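Local coordinates for protein soluble lytic murein transglycosylase (Pseudomonas aeruginosa, PDB 5OHU) that cleaves the glycan strands of bacterial cell-wall peptidoglycan as a lytic transglycosylase, probably turning them over in both exolytic and endolytic fashion, at residues Val181-Leu185 with Leu196-Ala201; Ala218-Leu224 with Leu243-Leu248; Asn124-Leu128 with Gln159-Cys163; Lys142-Tyr146 with Trp170-Gln175; Gln210-Met214 with Asp234-Val240. All blocks are in the same frame, centred on the assembly; numbering follows the deposited sequence. Where two conformers were deposited one is given.

Contact 1: Val181-Leu185 with Leu196-Ala201; sequences VWKRL and LASHLA. With PO4 (phosphate ion), chain B.
The helical hairpin of 178-190 and 194-201, part of the all-alpha superhelix of this Slt-family enzyme, is closed mainly by L200, which drives into the surface formed by R184 and L185. The short helical segments run antiparallel at 160°, their axes 9.1 Å apart. With CG anti to its carbonyl carbon (chi1 -62°), L200 brings CD1 to 3.5 Å from the backbone N of L185, and the same methyl lies against the CB, CG and CD of R184. L185 spreads its two branches along the partner helix: CD1 lies 3.5 Å from CB of A197, and CD2 comes 3.7 Å from CA of A201. V181 adds its CG1 at 3.6 Å from O of L200. The extended R184 carries its guanidinium past the end of this apolar seam, where L196 CD1 sits over one face. NH1 donates to O3 of the bound phosphate at 2.8 Å, and NH2 donates to its O2, also at 2.8 Å, both nearly straight. Beyond the hairpin, NE bonds to O of V155, NH2 also to O of K157, and W153 makes a cation-pi contact. So many fixed partners hold the guanidinium against rotation, and the paired N-H donors make an edge suited to an anion, the guanidinium probably carrying its positive charge, although the phosphate itself probably came from the crystallisation liquor.

Contact 2: Ala218-Leu224 with Leu243-Leu248; sequences AQNPAQL and LGLRRL
A218, P221 and L224 bring most of the first segment's surface to helix 235-251. P221 packs on the helix with the CB and CG of its ring: CB is 3.3 Å from O of G244, while CG touches CG of R247 at 3.5 Å and faces the N of L248. The proline ring and the R247 chain cross at about a right angle, and CB of L248 completes the patch, 4.1 Å from CB of P221. P221 follows the end of helix 208-219, where N220 leaves helical geometry and a 3-10 turn, 221-224, folds the chain back onto the next long helix of the superhelical scaffold. Before the turn, A218 meets CD2 of L243 through its CB at 3.5 Å. Its carbonyl O faces R247, whose bent chain (chi2 73°, chi3 39°) brings NH1 to 2.8 Å from that O of A218; NH2 of the guanidinium donates to O of A189 in helix 178-190. After the turn, L224 lays CD1 on the bare CA of G244 at 3.6 Å, a closeness permitted by the lack of a side chain there. The same methyl reaches CG of L245, 4.0 Å away, and L259 of helix 253-263 touches both leucines.

Contact 3: Asn124-Leu128 with Gln159-Cys163; sequences NFTEL and QPAAC. With PO4 (phosphate ion), chain E; PO4 (phosphate ion), chain B.
E127 and T126, in the first turn of helix 126-138, meet P160, A162 and C163 at the start of helix 161-172, so two helix N-termini of the all-alpha superhelix pack side by side, with F125 and P160 in the N-cap positions. The E127 side chain can be followed outward. Its CB faces CB of P160 at 4.4 Å. CG, anti to the backbone N (chi1 -178°), passes CB of A162 at 4.1 Å. The extended chain then carries the carboxylate beyond the partner segment, where OE1 forms a salt bridge with NE of R104 on helix 95-108. The shorter T126 does its touching with one methyl. CG2 lies 3.7 Å from CD of P160 and the same distance, 3.7 Å, from SG of C163, and it also rests against the Q159 amide, with OE1 at 3.6 Å. That amide is tied down elsewhere, NE2 donating to O of L152. C163 makes the disulfide with C130, one turn further along helix 126-138, so a covalent link lies beside this van der Waals contact. Two phosphate ions bind at the ends. N124 ND2 donates to O2 of one; at the other, the backbone N of Q159 points almost straight (174°) at O2 of the phosphate also held by R184, 2.7 Å away.

Contact 4: Lys142-Tyr146 with Trp170-Gln175; sequences KAEGY and WQGEGQ
Ionic, aromatic and CH-pi contacts join K142 and Y146, at the start of helix 142-153, to the C-terminal end of helix 161-172. The ionic part is the salt bridge of K142 NZ with E173 OE2 at 2.8 Å, met on the syn side and a little out of the carboxylate plane. NZ also donates to O of L137. The aromatic part is an offset edge-to-face pair: W170 turns the edge of its five-membered ring to the face of Y146, centroids 5.7 Å apart and planes at 61°. Its closest approach is CD1 to CD1 of Y146, 3.9 Å. The CH-pi part comes from Q175, whose CG lies over the centre of the Y146 ring, 3.8 Å from the centroid. Bent at chi2 (-55°), the Q175 chain lays its amide nearly parallel to that ring, CD being 3.4 Å from CE2 of Y146. A Schellman motif with G174 as its C-prime residue ends the helix here, between E173 and Q175, both of which face the partner helix. W170 and Q175 against the ring probably limit its tilt through van der Waals and CH-pi contacts, while the charge pair lies at the protein surface, where solvent would probably weaken its attraction.

Contact 5: Gln210-Met214 with Asp234-Val240; sequences QGALM and DHATADV
D234 opens the second segment beside Q210, its OD2 lying 3.8 Å from the Q210 NE2, too far for a hydrogen bond. Its main task is to N-cap helix 235-251. The side chain stands between the backbone N and the carbonyl carbon (chi1 59°), which puts OD1 over the helix start, where it accepts from T237 N at 2.6 Å in a nearly straight bond (168°). The T237 hydroxyl donates to the same oxygen at 2.8 Å, from the syn side and well out of the carboxylate plane; two donors thus grip one atom, while OD2 takes a bond from NE2 of Q232. A236, between them in sequence, turns its CB toward the partner helix, 3.8 Å from CG of Q210, whose chain bends at chi2. The D239 carboxylate serves other partners, OD2 receiving W182 NE1 and OD1 pairing with K186 NZ. V240 closes the walk and buries the most surface of this segment. CG2 rests on O of Q210, at 3.6 Å, and also meets CB of M214, at 3.9 Å, and CG1 lies 4.0 Å from O of L213. The two helices run almost parallel, 8° between the segment axes, which are 9.5 Å apart. Helix 178-190 lies against both, with W182 touching Q210, M214 and A236.

All five contacts lie in one run of the alpha-superhelix, between residues 124 and 248. Contacts 3 and 4 come first and share helix 161-172, their centres about 17 Å apart near its two ends. Contact 1 follows on the next hairpin, its centre about 19 Å from each; it touches contact 3 through R184 and Q159, and both hold the same phosphate. Contacts 5 and 2 come last and alternate along helices 208-219 and 235-251, with centres about 12 Å apart. Contact 5 also lies about 12 Å from contact 1, which it touches through W182. Neighbouring helices thus hand contacts on along the chain, building a continuous curved helical scaffold.

Contact 1: Val181-Leu185 with Leu196-Ala201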
# COMPACT_ATOMS: atom_id res chain seq x y z
N VAL A 181 30.12 -5.29 8.13
CA VAL A 181 30.10 -5.65 6.72
C VAL A 181 29.21 -6.86 6.50
O VAL A 181 28.37 -6.88 5.59
CB VAL A 181 31.53 -5.91 6.20
CG1 VAL A 181 31.51 -6.17 4.69
CG2 VAL A 181 32.44 -4.75 6.55
N TRP A 182 29.39 -7.88 7.34
CA TRP A 182 28.60 -9.10 7.24
C TRP A 182 27.10 -8.81 7.37
O TRP A 182 26.31 -9.28 6.54
CB TRP A 182 29.06 -10.10 8.30
CG TRP A 182 28.31 -11.41 8.24
CD1 TRP A 182 27.28 -11.79 9.05
CD2 TRP A 182 28.53 -12.49 7.33
NE1 TRP A 182 26.85 -13.05 8.70
CE2 TRP A 182 27.60 -13.51 7.65
CE3 TRP A 182 29.43 -12.71 6.28
CZ2 TRP A 182 27.55 -14.72 6.95
CZ3 TRP A 182 29.37 -13.91 5.59
CH2 TRP A 182 28.44 -14.91 5.93
N LYS A 183 26.69 -8.05 8.39
CA LYS A 183 25.28 -7.71 8.53
C LYS A 183 24.74 -7.08 7.26
O LYS A 183 23.62 -7.39 6.83
CB LYS A 183 25.04 -6.71 9.66
CG LYS A 183 24.78 -7.19 11.05
CD LYS A 183 26.05 -7.32 11.79
CE LYS A 183 25.79 -7.45 13.29
NZ LYS A 183 24.64 -8.38 13.51
N ARG A 184 25.48 -6.13 6.68
CA ARG A 184 24.93 -5.46 5.52
C ARG A 184 24.88 -6.41 4.33
O ARG A 184 23.95 -6.36 3.52
CB ARG A 184 25.75 -4.21 5.18
CG ARG A 184 25.01 -3.33 4.17
CD ARG A 184 25.85 -2.22 3.62
NE ARG A 184 25.08 -1.43 2.69
CZ ARG A 184 25.57 -0.45 1.93
NH1 ARG A 184 26.85 -0.12 1.98
NH2 ARG A 184 24.76 0.21 1.11
N LEU A 185 25.88 -7.27 4.20
CA LEU A 185 25.85 -8.31 3.18
C LEU A 185 24.56 -9.11 3.27
O LEU A 185 23.87 -9.32 2.27
CB LEU A 185 27.08 -9.21 3.35
CG LEU A 185 27.34 -10.49 2.55
CD1 LEU A 185 26.75 -10.46 1.19
CD2 LEU A 185 28.86 -10.65 2.45
N LEU A 196 25.75 -5.28 -4.97
CA LEU A 196 26.13 -4.78 -3.66
C LEU A 196 26.66 -5.91 -2.77
O LEU A 196 27.76 -5.81 -2.23
CB LEU A 196 24.93 -4.10 -3.01
CG LEU A 196 25.20 -3.58 -1.60
CD1 LEU A 196 26.41 -2.69 -1.53
CD2 LEU A 196 23.97 -2.89 -0.99
N ALA A 197 25.88 -6.99 -2.62
CA ALA A 197 26.27 -8.07 -1.71
C ALA A 197 27.63 -8.65 -2.08
O ALA A 197 28.47 -8.90 -1.20
CB ALA A 197 25.20 -9.17 -1.72
N SER A 198 27.88 -8.83 -3.37
CA SER A 198 29.16 -9.38 -3.80
C SER A 198 30.30 -8.40 -3.56
O SER A 198 31.41 -8.82 -3.23
CB SER A 198 29.11 -9.78 -5.27
OG SER A 198 28.23 -10.87 -5.46
N HIS A 199 30.04 -7.10 -3.70
CA HIS A 199 31.05 -6.11 -3.34
C HIS A 199 31.34 -6.13 -1.84
O HIS A 199 32.51 -6.09 -1.43
CB HIS A 199 30.59 -4.73 -3.79
CG HIS A 199 30.69 -4.52 -5.27
ND1 HIS A 199 29.74 -3.81 -5.98
CD2 HIS A 199 31.61 -4.93 -6.17
CE1 HIS A 199 30.08 -3.80 -7.26
NE2 HIS A 199 31.21 -4.47 -7.40
N LEU A 200 30.30 -6.21 -1.01
CA LEU A 200 30.54 -6.39 0.42
C LEU A 200 31.31 -7.68 0.69
O LEU A 200 32.19 -7.71 1.55
CB LEU A 200 29.22 -6.38 1.19
CG LEU A 200 28.45 -5.06 1.09
CD1 LEU A 200 27.06 -5.21 1.66
CD2 LEU A 200 29.16 -3.96 1.84
N ALA A 201 31.00 -8.74 -0.05
CA ALA A 201 31.67 -10.02 0.17
C ALA A 201 33.17 -9.91 -0.10
O ALA A 201 33.99 -10.50 0.62
CB ALA A 201 31.04 -11.10 -0.71
P PO4 B . 27.30 2.48 -0.76
O1 PO4 B . 27.83 2.19 -2.14
O2 PO4 B . 25.84 2.11 -0.70
O3 PO4 B . 28.10 1.69 0.25
O4 PO4 B . 27.44 3.95 -0.45

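Contact 2: Ala218-Leu224 with Leu243-Leu248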
# COMPACT_ATOMS: atom_id res chain seq x y z
N ALA A 218 21.49 -17.22 -1.67
CA ALA A 218 20.38 -16.29 -1.86
C ALA A 218 19.84 -16.38 -3.28
O ALA A 218 18.63 -16.30 -3.49
CB ALA A 218 20.81 -14.85 -1.54
N GLN A 219 20.72 -16.61 -4.26
CA GLN A 219 20.25 -16.68 -5.64
C GLN A 219 19.54 -18.00 -5.93
O GLN A 219 18.56 -18.01 -6.69
CB GLN A 219 21.41 -16.45 -6.60
CG GLN A 219 22.20 -15.18 -6.27
CD GLN A 219 23.33 -14.91 -7.23
OE1 GLN A 219 24.35 -15.59 -7.22
NE2 GLN A 219 23.18 -13.84 -8.00
N ASN A 220 20.01 -19.10 -5.35
CA ASN A 220 19.40 -20.43 -5.50
C ASN A 220 19.47 -21.17 -4.17
O ASN A 220 20.42 -21.93 -3.91
CB ASN A 220 20.09 -21.27 -6.56
CG ASN A 220 19.50 -22.70 -6.67
OD1 ASN A 220 20.13 -23.61 -7.21
ND2 ASN A 220 18.29 -22.88 -6.14
N PRO A 221 18.45 -21.01 -3.33
CA PRO A 221 18.50 -21.63 -2.00
C PRO A 221 18.28 -23.13 -2.02
O PRO A 221 18.52 -23.79 -1.00
CB PRO A 221 17.39 -20.93 -1.23
CG PRO A 221 16.50 -20.36 -2.27
CD PRO A 221 17.32 -20.09 -3.48
N ALA A 222 17.82 -23.71 -3.14
CA ALA A 222 17.64 -25.15 -3.20
C ALA A 222 18.96 -25.88 -3.06
O ALA A 222 18.96 -27.09 -2.81
CB ALA A 222 16.96 -25.56 -4.52
N GLN A 223 20.10 -25.19 -3.19
CA GLN A 223 21.37 -25.85 -2.92
C GLN A 223 21.49 -26.30 -1.46
O GLN A 223 22.35 -27.13 -1.17
CB GLN A 223 22.57 -24.96 -3.29
CG GLN A 223 22.64 -24.47 -4.74
CD GLN A 223 23.63 -23.30 -4.92
OE1 GLN A 223 23.26 -22.12 -4.80
NE2 GLN A 223 24.89 -23.63 -5.21
N LEU A 224 20.66 -25.76 -0.55
CA LEU A 224 20.72 -26.23 0.83
C LEU A 224 20.36 -27.71 0.95
O LEU A 224 20.61 -28.30 2.00
CB LEU A 224 19.84 -25.37 1.74
CG LEU A 224 20.28 -23.91 1.85
CD1 LEU A 224 19.34 -23.08 2.73
CD2 LEU A 224 21.73 -23.83 2.40
N LEU A 243 19.22 -17.65 5.92
CA LEU A 243 18.77 -16.83 4.80
C LEU A 243 18.18 -17.70 3.70
O LEU A 243 17.10 -17.41 3.16
CB LEU A 243 19.93 -15.98 4.26
CG LEU A 243 19.51 -14.97 3.19
CD1 LEU A 243 20.20 -13.64 3.45
CD2 LEU A 243 19.86 -15.48 1.82
N GLY A 244 18.88 -18.80 3.37
CA GLY A 244 18.39 -19.67 2.32
C GLY A 244 17.06 -20.32 2.66
O GLY A 244 16.17 -20.43 1.81
N LEU A 245 16.88 -20.74 3.92
CA LEU A 245 15.60 -21.35 4.27
C LEU A 245 14.47 -20.34 4.22
O LEU A 245 13.36 -20.68 3.81
CB LEU A 245 15.66 -22.02 5.63
CG LEU A 245 16.65 -23.16 5.71
CD1 LEU A 245 17.04 -23.46 7.15
CD2 LEU A 245 16.03 -24.36 5.05
N ARG A 246 14.73 -19.10 4.63
CA ARG A 246 13.69 -18.08 4.56
C ARG A 246 13.33 -17.79 3.11
O ARG A 246 12.15 -17.61 2.78
CB ARG A 246 14.15 -16.80 5.26
CG ARG A 246 13.57 -16.66 6.68
CD ARG A 246 14.63 -16.31 7.70
NE ARG A 246 15.52 -15.25 7.24
CZ ARG A 246 16.78 -15.09 7.65
NH1 ARG A 246 17.31 -15.93 8.54
NH2 ARG A 246 17.51 -14.10 7.15
N ARG A 247 14.33 -17.73 2.24
CA ARG A 247 14.07 -17.54 0.82
C ARG A 247 13.31 -18.73 0.26
O ARG A 247 12.26 -18.58 -0.38
CB ARG A 247 15.40 -17.32 0.09
CG ARG A 247 15.33 -17.18 -1.44
CD ARG A 247 14.74 -15.86 -1.94
NE ARG A 247 15.14 -14.68 -1.17
CZ ARG A 247 16.21 -13.93 -1.44
NH1 ARG A 247 17.01 -14.24 -2.45
NH2 ARG A 247 16.48 -12.86 -0.71
N LEU A 248 13.81 -19.94 0.54
CA LEU A 248 13.19 -21.15 0.01
C LEU A 248 11.74 -21.30 0.47
O LEU A 248 10.91 -21.87 -0.26
CB LEU A 248 14.00 -22.37 0.46
CG LEU A 248 13.70 -23.75 -0.12
CD1 LEU A 248 13.90 -23.74 -1.64
CD2 LEU A 248 14.60 -24.79 0.56

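Contact 3: Asn124-Leu128 with Gln159-Cys163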
# COMPACT_ATOMS: atom_id res chain seq x y z
N ASN A 124 12.88 12.70 4.52
CA ASN A 124 13.13 11.35 4.00
C ASN A 124 14.04 11.37 2.78
O ASN A 124 13.85 10.59 1.84
CB ASN A 124 11.82 10.62 3.69
CG ASN A 124 11.01 10.35 4.92
OD1 ASN A 124 11.54 9.88 5.93
ND2 ASN A 124 9.73 10.67 4.85
N PHE A 125 15.02 12.26 2.77
CA PHE A 125 16.11 12.21 1.80
C PHE A 125 17.33 11.61 2.49
O PHE A 125 17.95 12.24 3.34
CB PHE A 125 16.43 13.60 1.25
CG PHE A 125 15.37 14.15 0.35
CD1 PHE A 125 15.02 13.47 -0.81
CD2 PHE A 125 14.74 15.35 0.64
CE1 PHE A 125 14.05 13.99 -1.67
CE2 PHE A 125 13.78 15.87 -0.20
CZ PHE A 125 13.42 15.19 -1.36
N THR A 126 17.65 10.36 2.12
CA THR A 126 18.84 9.71 2.65
C THR A 126 20.09 10.56 2.48
O THR A 126 20.98 10.55 3.34
CB THR A 126 19.01 8.35 1.96
OG1 THR A 126 17.87 7.53 2.23
CG2 THR A 126 20.25 7.62 2.46
N GLU A 127 20.18 11.31 1.37
CA GLU A 127 21.35 12.14 1.14
C GLU A 127 21.54 13.18 2.24
O GLU A 127 22.66 13.42 2.70
CB GLU A 127 21.23 12.82 -0.23
CG GLU A 127 22.43 13.68 -0.59
CD GLU A 127 22.27 14.37 -1.95
OE1 GLU A 127 23.23 15.03 -2.39
OE2 GLU A 127 21.20 14.24 -2.58
N LEU A 128 20.45 13.80 2.68
CA LEU A 128 20.57 14.78 3.76
C LEU A 128 20.91 14.11 5.08
O LEU A 128 21.73 14.63 5.86
CB LEU A 128 19.26 15.58 3.87
CG LEU A 128 18.78 16.37 2.66
CD1 LEU A 128 17.38 16.89 2.92
CD2 LEU A 128 19.73 17.52 2.33
N GLN A 159 23.49 3.22 -1.32
CA GLN A 159 23.17 4.51 -0.75
C GLN A 159 23.80 5.63 -1.58
O GLN A 159 24.73 5.39 -2.36
CB GLN A 159 23.67 4.58 0.70
CG GLN A 159 22.94 3.68 1.71
CD GLN A 159 21.44 4.04 1.96
OE1 GLN A 159 20.68 4.33 1.04
NE2 GLN A 159 21.05 4.06 3.23
N PRO A 160 23.29 6.85 -1.45
CA PRO A 160 23.84 7.97 -2.23
C PRO A 160 25.29 8.28 -1.87
O PRO A 160 25.83 7.84 -0.85
CB PRO A 160 22.93 9.14 -1.85
CG PRO A 160 21.66 8.51 -1.38
CD PRO A 160 22.07 7.22 -0.73
N ALA A 161 25.88 9.09 -2.74
CA ALA A 161 27.29 9.46 -2.64
C ALA A 161 27.66 10.06 -1.29
O ALA A 161 28.72 9.76 -0.74
CB ALA A 161 27.63 10.45 -3.75
N ALA A 162 26.82 10.95 -0.76
CA ALA A 162 27.16 11.55 0.53
C ALA A 162 27.29 10.49 1.61
O ALA A 162 28.06 10.66 2.57
CB ALA A 162 26.13 12.61 0.93
N CYS A 163 26.54 9.39 1.48
CA CYS A 163 26.67 8.30 2.45
C CYS A 163 28.00 7.60 2.30
O CYS A 163 28.63 7.22 3.30
CB CYS A 163 25.51 7.33 2.30
SG CYS A 163 23.92 8.17 2.44
P PO4 E . 8.63 9.82 8.35
O1 PO4 E . 8.16 8.47 7.85
O2 PO4 E . 8.21 10.89 7.37
O3 PO4 E . 10.13 9.82 8.50
O4 PO4 E . 8.01 10.11 9.70
P PO4 B . 27.30 2.48 -0.76
O1 PO4 B . 27.83 2.19 -2.14
O2 PO4 B . 25.84 2.11 -0.70
O3 PO4 B . 28.10 1.69 0.25
O4 PO4 B . 27.44 3.95 -0.45

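Contact 4: Lys142-Tyr146 with Trp170-Gln175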
# COMPACT_ATOMS: atom_id res chain seq x y z
N LYS A 142 30.17 12.68 17.98
CA LYS A 142 30.69 11.45 17.39
C LYS A 142 29.81 10.26 17.71
O LYS A 142 29.51 9.43 16.84
CB LYS A 142 32.12 11.19 17.86
CG LYS A 142 33.10 12.16 17.28
CD LYS A 142 34.47 11.56 17.17
CE LYS A 142 35.36 12.46 16.34
NZ LYS A 142 34.92 12.47 14.92
N ALA A 143 29.39 10.14 18.97
CA ALA A 143 28.55 9.02 19.36
C ALA A 143 27.26 9.02 18.55
O ALA A 143 26.83 7.96 18.07
CB ALA A 143 28.26 9.08 20.86
N GLU A 144 26.65 10.18 18.38
CA GLU A 144 25.44 10.25 17.56
C GLU A 144 25.76 10.07 16.08
O GLU A 144 24.95 9.52 15.34
CB GLU A 144 24.71 11.57 17.80
CG GLU A 144 24.26 11.78 19.24
CD GLU A 144 25.21 12.66 20.04
OE1 GLU A 144 26.44 12.41 20.03
OE2 GLU A 144 24.72 13.62 20.68
N GLY A 145 26.94 10.53 15.65
CA GLY A 145 27.32 10.37 14.25
C GLY A 145 27.63 8.93 13.89
O GLY A 145 27.30 8.47 12.79
N TYR A 146 28.26 8.20 14.82
CA TYR A 146 28.40 6.76 14.65
C TYR A 146 27.04 6.09 14.55
O TYR A 146 26.80 5.25 13.67
CB TYR A 146 29.22 6.17 15.81
CG TYR A 146 30.69 6.59 15.86
CD1 TYR A 146 31.22 7.44 14.90
CD2 TYR A 146 31.54 6.11 16.84
CE1 TYR A 146 32.54 7.82 14.93
CE2 TYR A 146 32.87 6.48 16.88
CZ TYR A 146 33.36 7.34 15.93
OH TYR A 146 34.69 7.73 15.95
N TRP A 170 33.43 7.17 8.83
CA TRP A 170 33.12 6.19 9.86
C TRP A 170 34.14 5.04 9.84
O TRP A 170 34.66 4.64 10.88
CB TRP A 170 31.70 5.70 9.59
CG TRP A 170 31.07 4.79 10.54
CD1 TRP A 170 30.89 4.98 11.88
CD2 TRP A 170 30.40 3.58 10.20
NE1 TRP A 170 30.17 3.92 12.40
CE2 TRP A 170 29.87 3.05 11.39
CE3 TRP A 170 30.23 2.87 9.01
CZ2 TRP A 170 29.18 1.84 11.42
CZ3 TRP A 170 29.54 1.67 9.04
CH2 TRP A 170 29.02 1.17 10.24
N GLN A 171 34.44 4.53 8.65
CA GLN A 171 35.50 3.53 8.51
C GLN A 171 36.85 4.10 8.93
O GLN A 171 37.66 3.39 9.55
CB GLN A 171 35.55 3.05 7.06
CG GLN A 171 36.65 2.05 6.76
CD GLN A 171 36.67 1.67 5.30
OE1 GLN A 171 36.50 2.52 4.42
NE2 GLN A 171 36.86 0.39 5.02
N GLY A 172 37.12 5.36 8.61
CA GLY A 172 38.38 5.97 8.99
C GLY A 172 38.55 6.06 10.49
O GLY A 172 39.68 6.07 10.99
N GLU A 173 37.45 6.13 11.24
CA GLU A 173 37.52 6.16 12.69
C GLU A 173 37.34 4.78 13.30
O GLU A 173 36.98 4.67 14.48
CB GLU A 173 36.50 7.15 13.24
CG GLU A 173 36.73 8.56 12.70
CD GLU A 173 35.93 9.61 13.43
OE1 GLU A 173 35.48 9.33 14.56
OE2 GLU A 173 35.74 10.71 12.87
N GLY A 174 37.57 3.72 12.51
CA GLY A 174 37.69 2.37 13.04
C GLY A 174 36.40 1.70 13.42
O GLY A 174 36.41 0.77 14.22
N GLN A 175 35.27 2.14 12.87
CA GLN A 175 33.98 1.63 13.29
C GLN A 175 33.43 0.55 12.38
O GLN A 175 32.47 -0.12 12.76
CB GLN A 175 32.97 2.76 13.36
CG GLN A 175 33.41 3.88 14.25
CD GLN A 175 33.76 3.39 15.64
OE1 GLN A 175 34.90 3.52 16.08
NE2 GLN A 175 32.77 2.81 16.33

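Contact 5: Gln210-Met214 with Asp234-Val240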
# COMPACT_ATOMS: atom_id res chain seq x y z
N GLN A 210 32.36 -17.71 3.14
CA GLN A 210 30.96 -17.77 3.54
C GLN A 210 30.15 -16.65 2.89
O GLN A 210 28.97 -16.83 2.61
CB GLN A 210 30.84 -17.70 5.06
CG GLN A 210 31.41 -18.90 5.78
CD GLN A 210 32.84 -18.66 6.24
OE1 GLN A 210 33.63 -18.00 5.56
NE2 GLN A 210 33.17 -19.19 7.42
N GLY A 211 30.78 -15.49 2.65
CA GLY A 211 30.07 -14.39 2.03
C GLY A 211 29.67 -14.70 0.59
O GLY A 211 28.55 -14.42 0.16
N ALA A 212 30.59 -15.30 -0.16
CA ALA A 212 30.24 -15.76 -1.49
C ALA A 212 29.17 -16.84 -1.42
O ALA A 212 28.28 -16.92 -2.29
CB ALA A 212 31.50 -16.29 -2.20
N LEU A 213 29.23 -17.68 -0.39
CA LEU A 213 28.23 -18.72 -0.21
C LEU A 213 26.88 -18.11 0.09
O LEU A 213 25.84 -18.60 -0.39
CB LEU A 213 28.67 -19.64 0.93
CG LEU A 213 28.30 -21.11 0.87
CD1 LEU A 213 28.58 -21.64 -0.55
CD2 LEU A 213 29.14 -21.87 1.92
N MET A 214 26.86 -17.04 0.88
CA MET A 214 25.60 -16.35 1.13
C MET A 214 24.97 -15.88 -0.17
O MET A 214 23.78 -16.10 -0.40
CB MET A 214 25.81 -15.18 2.09
CG MET A 214 24.54 -14.39 2.35
SD MET A 214 24.66 -13.42 3.86
CE MET A 214 24.38 -14.68 5.09
N ASP A 234 29.55 -22.95 12.59
CA ASP A 234 29.84 -21.57 12.96
C ASP A 234 28.63 -20.69 12.64
O ASP A 234 27.72 -21.10 11.92
CB ASP A 234 31.11 -21.04 12.25
CG ASP A 234 31.02 -21.09 10.73
OD1 ASP A 234 29.99 -20.68 10.15
OD2 ASP A 234 31.99 -21.54 10.10
N HIS A 235 28.63 -19.48 13.20
CA HIS A 235 27.50 -18.58 13.03
C HIS A 235 27.35 -18.13 11.58
O HIS A 235 26.24 -17.90 11.11
CB HIS A 235 27.65 -17.38 13.96
CG HIS A 235 27.73 -17.75 15.42
ND1 HIS A 235 28.38 -16.97 16.35
CD2 HIS A 235 27.24 -18.81 16.10
CE1 HIS A 235 28.29 -17.54 17.54
NE2 HIS A 235 27.60 -18.66 17.41
N ALA A 236 28.47 -17.99 10.87
CA ALA A 236 28.40 -17.59 9.47
C ALA A 236 27.60 -18.61 8.67
O ALA A 236 26.67 -18.25 7.93
CB ALA A 236 29.81 -17.43 8.90
N THR A 237 27.93 -19.89 8.82
CA THR A 237 27.21 -20.93 8.10
C THR A 237 25.74 -20.96 8.51
O THR A 237 24.86 -21.14 7.66
CB THR A 237 27.92 -22.26 8.32
OG1 THR A 237 29.28 -22.15 7.86
CG2 THR A 237 27.23 -23.39 7.56
N ALA A 238 25.46 -20.73 9.79
CA ALA A 238 24.07 -20.66 10.23
C ALA A 238 23.34 -19.48 9.61
O ALA A 238 22.15 -19.59 9.29
CB ALA A 238 23.98 -20.58 11.75
N ASP A 239 24.03 -18.35 9.44
CA ASP A 239 23.43 -17.21 8.75
C ASP A 239 23.18 -17.53 7.29
O ASP A 239 22.11 -17.21 6.75
CB ASP A 239 24.35 -15.99 8.87
CG ASP A 239 23.99 -15.10 10.04
OD1 ASP A 239 22.79 -14.99 10.36
OD2 ASP A 239 24.92 -14.52 10.64
N VAL A 240 24.14 -18.16 6.62
CA VAL A 240 23.91 -18.55 5.23
C VAL A 240 22.68 -19.43 5.12
O VAL A 240 21.77 -19.17 4.32
CB VAL A 240 25.16 -19.25 4.66
CG1 VAL A 240 24.83 -19.86 3.30
CG2 VAL A 240 26.28 -18.23 4.54